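Local coordinates for protein beta-N-acetylhexosaminidase (Streptomyces plicatus, PDB 1JAK) that hydrolyses terminal N-acetylhexosamine residues from glycoconjugates, probably by family 20 substrate-assisted catalysis, and binds an azasugar inhibitor in its active-site pocket, at residues A158-F170 with Y188-R202. Residues are numbered along the deposited sequence; the frame is centred on the assembly and turned at random.
Sequences AWRSAMLDVSRHF and YNKLHLHLSDDQGWR. With IFG ((2R,3R,4S,5R)-2-acetamido-3,4-dihydroxy-5-hydroxymethyl-piperidine), chain F.
Ala158 O is gripped by two side chains, which reach it from opposite faces of its carbonyl plane. Asn189 ND2 lies 2.8 Å from Ala158 O and Lys190 NZ 2.9 Å from it. The amide of Asn189 also takes the backbone N of Arg160 on OD1. On its way, Lys190 crosses the Trp159 ring, with CD 3.4 Å from the centroid of the six-membered ring, a CH-pi contact. The strands then run parallel, with Arg160, Ala162 and Leu164 bonding through their backbones to Lys190, His192 and His194. With chi1 at -176°, the Met163 chain runs alongside His192, which places CG and SD over one face of its ring. His192 itself is hydrogen-bonded to Glu444 and Glu250.

Beyond the strands, Arg168 carries the contact into the ligand pocket. Both its terminal nitrogens bond to IFG O3, with NH2 2.9 Å from it. Gln199 OE1 takes NE in the guanidinium plane. Asp197 OD2 lies over one guanidinium face, and Asp197 OD1 makes a salt bridge to Arg168 NH2 (3.1 Å). Asp165 OD2 makes a second salt bridge, to Arg168 NH1, and His194 NE2 holds Asp197 OD2 at 2.6 Å. A methionine in place of Arg168 would probably leave Asp165 and Asp197 without their shared positive partner and IFG O3 without two donors. Farther on, Arg202 binds Val166 O through NE and Ser167 O through NH2, its guanidinium sandwiched between Phe170 CB and Gly200 CA.

The two strands and helix 173-184 form a beta-alpha-beta unit of the catalytic alpha/beta barrel. Ala162 and Leu191 pack on that helix, strand 440-447 pairs with 159-165, and strand 246-250 lies beyond 190-194.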
loop_
_atom_site.group_PDB
_atom_site.type_symbol
_atom_site.label_atom_id
_atom_site.label_comp_id
_atom_site.label_asym_id
_atom_site.label_seq_id
_atom_site.Cartn_x
_atom_site.Cartn_y
_atom_site.Cartn_z
ATOM N N ALA A 158 -0.171 5.766 -11.637
ATOM C CA ALA A 158 -1.067 4.617 -11.549
ATOM C C ALA A 158 -0.605 3.586 -10.523
ATOM O O ALA A 158 -1.389 2.735 -10.104
ATOM C CB ALA A 158 -1.213 3.959 -12.915
ATOM N N TRP A 159 0.666 3.644 -10.133
ATOM C CA TRP A 159 1.180 2.707 -9.138
ATOM C C TRP A 159 1.355 3.446 -7.816
ATOM O O TRP A 159 2.324 4.171 -7.623
ATOM C CB TRP A 159 2.520 2.102 -9.587
ATOM C CG TRP A 159 2.961 0.960 -8.711
ATOM C CD1 TRP A 159 3.423 1.041 -7.426
ATOM C CD2 TRP A 159 2.905 -0.437 -9.029
ATOM N NE1 TRP A 159 3.653 -0.217 -6.924
ATOM C CE2 TRP A 159 3.342 -1.144 -7.885
ATOM C CE3 TRP A 159 2.524 -1.162 -10.168
ATOM C CZ2 TRP A 159 3.410 -2.543 -7.846
ATOM C CZ3 TRP A 159 2.590 -2.554 -10.130
ATOM C CH2 TRP A 159 3.031 -3.228 -8.975
ATOM N N ARG A 160 0.393 3.270 -6.915
ATOM C CA ARG A 160 0.421 3.913 -5.604
ATOM C C ARG A 160 0.197 2.768 -4.624
ATOM O O ARG A 160 -0.941 2.405 -4.321
ATOM C CB ARG A 160 -0.702 4.960 -5.513
ATOM C CG ARG A 160 -0.705 5.954 -6.686
ATOM C CD ARG A 160 -1.752 7.052 -6.516
ATOM N NE ARG A 160 -3.088 6.509 -6.289
ATOM C CZ ARG A 160 -3.883 6.025 -7.239
ATOM N NH1 ARG A 160 -3.491 6.018 -8.507
ATOM N NH2 ARG A 160 -5.072 5.534 -6.916
ATOM N N SER A 161 1.290 2.195 -4.129
ATOM C CA SER A 161 1.169 1.036 -3.257
ATOM C C SER A 161 1.751 1.115 -1.864
ATOM O O SER A 161 2.569 1.977 -1.544
ATOM C CB SER A 161 1.770 -0.184 -3.953
ATOM O OG SER A 161 3.113 0.072 -4.310
ATOM N N ALA A 162 1.297 0.178 -1.040
ATOM C CA ALA A 162 1.754 0.045 0.333
ATOM C C ALA A 162 2.090 -1.428 0.491
ATOM O O ALA A 162 1.351 -2.291 0.016
ATOM C CB ALA A 162 0.644 0.441 1.304
ATOM N N MET A 163 3.213 -1.725 1.132
ATOM C CA MET A 163 3.589 -3.116 1.334
ATOM C C MET A 163 3.539 -3.474 2.808
ATOM O O MET A 163 3.875 -2.658 3.665
ATOM C CB MET A 163 5.017 -3.383 0.837
ATOM C CG MET A 163 5.420 -4.855 0.944
ATOM S SD MET A 163 7.212 -5.122 1.070
ATOM C CE MET A 163 7.441 -4.857 2.844
ATOM N N LEU A 164 3.100 -4.692 3.104
ATOM C CA LEU A 164 3.097 -5.155 4.483
ATOM C C LEU A 164 3.901 -6.443 4.508
ATOM O O LEU A 164 3.660 -7.350 3.710
ATOM C CB LEU A 164 1.686 -5.425 5.010
ATOM C CG LEU A 164 1.668 -5.928 6.466
ATOM C CD1 LEU A 164 2.264 -4.869 7.392
ATOM C CD2 LEU A 164 0.243 -6.257 6.888
ATOM N N ASP A 165 4.870 -6.496 5.415
ATOM C CA ASP A 165 5.735 -7.657 5.600
ATOM C C ASP A 165 5.039 -8.555 6.622
ATOM O O ASP A 165 4.934 -8.191 7.793
ATOM C CB ASP A 165 7.096 -7.170 6.133
ATOM C CG ASP A 165 8.032 -8.299 6.557
ATOM O OD1 ASP A 165 7.687 -9.496 6.450
ATOM O OD2 ASP A 165 9.144 -7.964 7.013
ATOM N N VAL A 166 4.538 -9.705 6.178
ATOM C CA VAL A 166 3.883 -10.635 7.092
ATOM C C VAL A 166 4.782 -11.841 7.343
ATOM O O VAL A 166 4.357 -12.833 7.940
ATOM C CB VAL A 166 2.508 -11.117 6.544
ATOM C CG1 VAL A 166 1.554 -9.935 6.444
ATOM C CG2 VAL A 166 2.675 -11.787 5.184
ATOM N N SER A 167 6.031 -11.737 6.894
ATOM C CA SER A 167 7.010 -12.810 7.059
ATOM C C SER A 167 7.816 -12.688 8.352
ATOM O O SER A 167 7.988 -13.675 9.075
ATOM C CB SER A 167 7.972 -12.837 5.865
ATOM O OG SER A 167 7.298 -13.165 4.656
ATOM N N ARG A 168 8.320 -11.491 8.644
ATOM C CA ARG A 168 9.108 -11.284 9.863
ATOM C C ARG A 168 8.228 -11.517 11.088
ATOM O O ARG A 168 8.633 -12.193 12.033
ATOM C CB ARG A 168 9.741 -9.891 9.842
ATOM C CG ARG A 168 11.063 -9.859 9.059
ATOM C CD ARG A 168 11.001 -10.658 7.744
ATOM N NE ARG A 168 12.293 -10.641 7.053
ATOM C CZ ARG A 168 12.702 -9.668 6.243
ATOM N NH1 ARG A 168 11.915 -8.626 5.995
ATOM N NH2 ARG A 168 13.924 -9.711 5.718
ATOM N N HIS A 169 7.032 -10.940 11.080
ATOM C CA HIS A 169 6.049 -11.209 12.123
ATOM C C HIS A 169 4.769 -11.437 11.334
ATOM O O HIS A 169 4.437 -10.664 10.436
ATOM C CB HIS A 169 5.867 -10.050 13.107
ATOM C CG HIS A 169 6.922 -9.989 14.169
ATOM N ND1 HIS A 169 8.024 -9.171 14.071
ATOM C CD2 HIS A 169 7.048 -10.653 15.343
ATOM C CE1 HIS A 169 8.786 -9.330 15.139
ATOM N NE2 HIS A 169 8.216 -10.223 15.928
ATOM N N PHE A 170 4.067 -12.517 11.644
ATOM C CA PHE A 170 2.839 -12.831 10.935
ATOM C C PHE A 170 1.661 -12.014 11.443
ATOM O O PHE A 170 1.541 -11.747 12.638
ATOM C CB PHE A 170 2.517 -14.322 11.084
ATOM C CG PHE A 170 1.268 -14.750 10.365
ATOM C CD1 PHE A 170 1.209 -14.733 8.972
ATOM C CD2 PHE A 170 0.145 -15.164 11.079
ATOM C CE1 PHE A 170 0.050 -15.122 8.300
ATOM C CE2 PHE A 170 -1.020 -15.556 10.419
ATOM C CZ PHE A 170 -1.069 -15.535 9.028
ATOM N N TYR A 188 -4.457 4.719 -2.016
ATOM C CA TYR A 188 -3.454 3.777 -2.509
ATOM C C TYR A 188 -4.287 2.817 -3.352
ATOM O O TYR A 188 -5.463 2.608 -3.051
ATOM C CB TYR A 188 -2.829 2.998 -1.348
ATOM C CG TYR A 188 -1.703 3.710 -0.640
ATOM C CD1 TYR A 188 -0.410 3.699 -1.167
ATOM C CD2 TYR A 188 -1.922 4.382 0.563
ATOM C CE1 TYR A 188 0.641 4.338 -0.507
ATOM C CE2 TYR A 188 -0.880 5.026 1.230
ATOM C CZ TYR A 188 0.400 4.997 0.688
ATOM O OH TYR A 188 1.440 5.616 1.344
ATOM N N ASN A 189 -3.706 2.231 -4.397
ATOM C CA ASN A 189 -4.474 1.303 -5.219
ATOM C C ASN A 189 -3.839 -0.075 -5.374
ATOM O O ASN A 189 -4.363 -0.939 -6.081
ATOM C CB ASN A 189 -4.774 1.917 -6.597
ATOM C CG ASN A 189 -3.528 2.165 -7.428
ATOM O OD1 ASN A 189 -2.402 1.887 -7.004
ATOM N ND2 ASN A 189 -3.730 2.690 -8.631
ATOM N N LYS A 190 -2.711 -0.288 -4.704
ATOM C CA LYS A 190 -2.055 -1.581 -4.759
ATOM C C LYS A 190 -1.569 -1.971 -3.375
ATOM O O LYS A 190 -1.126 -1.121 -2.604
ATOM C CB LYS A 190 -0.899 -1.546 -5.764
ATOM C CG LYS A 190 -1.408 -1.448 -7.203
ATOM C CD LYS A 190 -0.313 -1.202 -8.209
ATOM C CE LYS A 190 -0.870 -1.209 -9.631
ATOM N NZ LYS A 190 -1.821 -0.092 -9.915
ATOM N N LEU A 191 -1.701 -3.254 -3.054
ATOM C CA LEU A 191 -1.257 -3.779 -1.768
ATOM C C LEU A 191 -0.246 -4.872 -2.051
ATOM O O LEU A 191 -0.590 -5.939 -2.559
ATOM C CB LEU A 191 -2.426 -4.363 -0.967
ATOM C CG LEU A 191 -2.022 -4.967 0.386
ATOM C CD1 LEU A 191 -1.640 -3.848 1.347
ATOM C CD2 LEU A 191 -3.169 -5.792 0.961
ATOM N N HIS A 192 1.008 -4.582 -1.731
ATOM C CA HIS A 192 2.114 -5.511 -1.927
ATOM C C HIS A 192 2.255 -6.330 -0.641
ATOM O O HIS A 192 2.432 -5.776 0.440
ATOM C CB HIS A 192 3.380 -4.687 -2.222
ATOM C CG HIS A 192 4.649 -5.482 -2.308
ATOM N ND1 HIS A 192 5.882 -4.877 -2.428
ATOM C CD2 HIS A 192 4.889 -6.813 -2.250
ATOM C CE1 HIS A 192 6.827 -5.800 -2.436
ATOM N NE2 HIS A 192 6.252 -6.984 -2.329
ATOM N N LEU A 193 2.141 -7.648 -0.756
ATOM C CA LEU A 193 2.272 -8.513 0.411
ATOM C C LEU A 193 3.563 -9.313 0.307
ATOM O O LEU A 193 3.767 -10.045 -0.661
ATOM C CB LEU A 193 1.081 -9.474 0.510
ATOM C CG LEU A 193 -0.280 -8.852 0.840
ATOM C CD1 LEU A 193 -1.367 -9.926 0.809
ATOM C CD2 LEU A 193 -0.217 -8.200 2.217
ATOM N N HIS A 194 4.432 -9.161 1.303
ATOM C CA HIS A 194 5.707 -9.880 1.344
ATOM C C HIS A 194 5.371 -11.187 2.068
ATOM O O HIS A 194 5.439 -11.270 3.296
ATOM C CB HIS A 194 6.733 -9.057 2.132
ATOM C CG HIS A 194 8.144 -9.539 1.990
ATOM N ND1 HIS A 194 8.900 -9.304 0.861
ATOM C CD2 HIS A 194 8.939 -10.229 2.840
ATOM C CE1 HIS A 194 10.102 -9.830 1.025
ATOM N NE2 HIS A 194 10.150 -10.397 2.217
ATOM N N LEU A 195 5.006 -12.197 1.279
ATOM C CA LEU A 195 4.564 -13.497 1.782
ATOM C C LEU A 195 5.602 -14.523 2.215
ATOM O O LEU A 195 5.248 -15.547 2.803
ATOM C CB LEU A 195 3.648 -14.145 0.741
ATOM C CG LEU A 195 2.362 -13.391 0.396
ATOM C CD1 LEU A 195 1.692 -14.065 -0.793
ATOM C CD2 LEU A 195 1.422 -13.381 1.599
ATOM N N SER A 196 6.871 -14.274 1.923
ATOM C CA SER A 196 7.898 -15.226 2.318
ATOM C C SER A 196 9.234 -14.552 2.552
ATOM O O SER A 196 9.561 -13.551 1.920
ATOM C CB SER A 196 8.063 -16.317 1.248
ATOM O OG SER A 196 8.645 -15.798 0.061
ATOM N N ASP A 197 9.998 -15.099 3.488
ATOM C CA ASP A 197 11.318 -14.576 3.783
ATOM C C ASP A 197 12.050 -15.612 4.619
ATOM O O ASP A 197 11.675 -16.788 4.620
ATOM C CB ASP A 197 11.224 -13.231 4.513
ATOM C CG ASP A 197 12.419 -12.341 4.228
ATOM O OD1 ASP A 197 13.517 -12.632 4.747
ATOM O OD2 ASP A 197 12.264 -11.364 3.466
ATOM N N ASP A 198 13.085 -15.191 5.334
ATOM C CA ASP A 198 13.855 -16.130 6.128
ATOM C C ASP A 198 13.170 -16.629 7.383
ATOM O O ASP A 198 13.378 -17.776 7.789
ATOM C CB ASP A 198 15.204 -15.509 6.484
ATOM C CG ASP A 198 16.025 -15.197 5.255
ATOM O OD1 ASP A 198 16.223 -16.117 4.433
ATOM O OD2 ASP A 198 16.460 -14.039 5.101
ATOM N N GLN A 199 12.337 -15.781 7.982
ATOM C CA GLN A 199 11.655 -16.138 9.219
ATOM C C GLN A 199 10.271 -16.759 9.054
ATOM O O GLN A 199 9.621 -17.107 10.044
ATOM C CB GLN A 199 11.568 -14.909 10.128
ATOM C CG GLN A 199 12.932 -14.285 10.431
ATOM C CD GLN A 199 13.330 -13.204 9.440
ATOM O OE1 GLN A 199 12.876 -13.191 8.294
ATOM N NE2 GLN A 199 14.194 -12.295 9.878
ATOM N N GLY A 200 9.816 -16.912 7.814
ATOM C CA GLY A 200 8.509 -17.508 7.617
ATOM C C GLY A 200 8.009 -17.586 6.187
ATOM O O GLY A 200 8.342 -16.748 5.350
ATOM N N TRP A 201 7.213 -18.618 5.922
ATOM C CA TRP A 201 6.598 -18.840 4.616
ATOM C C TRP A 201 5.115 -18.719 4.952
ATOM O O TRP A 201 4.590 -19.521 5.721
ATOM C CB TRP A 201 6.929 -20.241 4.098
ATOM C CG TRP A 201 6.348 -20.470 2.753
ATOM C CD1 TRP A 201 5.058 -20.819 2.463
ATOM C CD2 TRP A 201 7.006 -20.275 1.499
ATOM N NE1 TRP A 201 4.872 -20.848 1.101
ATOM C CE2 TRP A 201 6.054 -20.519 0.485
ATOM C CE3 TRP A 201 8.313 -19.915 1.132
ATOM C CZ2 TRP A 201 6.365 -20.414 -0.875
ATOM C CZ3 TRP A 201 8.624 -19.811 -0.219
ATOM C CH2 TRP A 201 7.650 -20.061 -1.208
ATOM N N ARG A 202 4.439 -17.736 4.362
ATOM C CA ARG A 202 3.054 -17.468 4.728
ATOM C C ARG A 202 1.899 -17.828 3.801
ATOM O O ARG A 202 0.786 -17.343 4.005
ATOM C CB ARG A 202 2.934 -15.989 5.107
ATOM C CG ARG A 202 4.016 -15.490 6.067
ATOM C CD ARG A 202 4.027 -16.260 7.388
ATOM N NE ARG A 202 4.989 -15.686 8.328
ATOM C CZ ARG A 202 5.493 -16.332 9.376
ATOM N NH1 ARG A 202 5.125 -17.582 9.627
ATOM N NH2 ARG A 202 6.382 -15.735 10.161
HETATM N N1 IFG F . 16.027 -4.683 3.399
HETATM C C2 IFG F . 15.293 -5.939 3.099
HETATM C C3 IFG F . 13.938 -6.143 3.890
HETATM C C4 IFG F . 13.993 -5.662 5.355
HETATM C C5 IFG F . 14.515 -4.224 5.374
HETATM C C6 IFG F . 14.586 -3.570 6.750
HETATM C C7 IFG F . 14.440 -4.967 1.005
HETATM C C8 IFG F . 14.092 -4.959 -0.461
HETATM C C9 IFG F . 15.905 -4.088 4.739
HETATM N N2 IFG F . 15.028 -6.021 1.645
HETATM O O7 IFG F . 14.180 -3.948 1.631
HETATM O O3 IFG F . 13.576 -7.517 3.855
HETATM O O4 IFG F . 14.899 -6.497 6.076
HETATM O O6 IFG F . 14.578 -2.150 6.651
HETATM O O HOH W 1 15.827 -11.706 6.510
#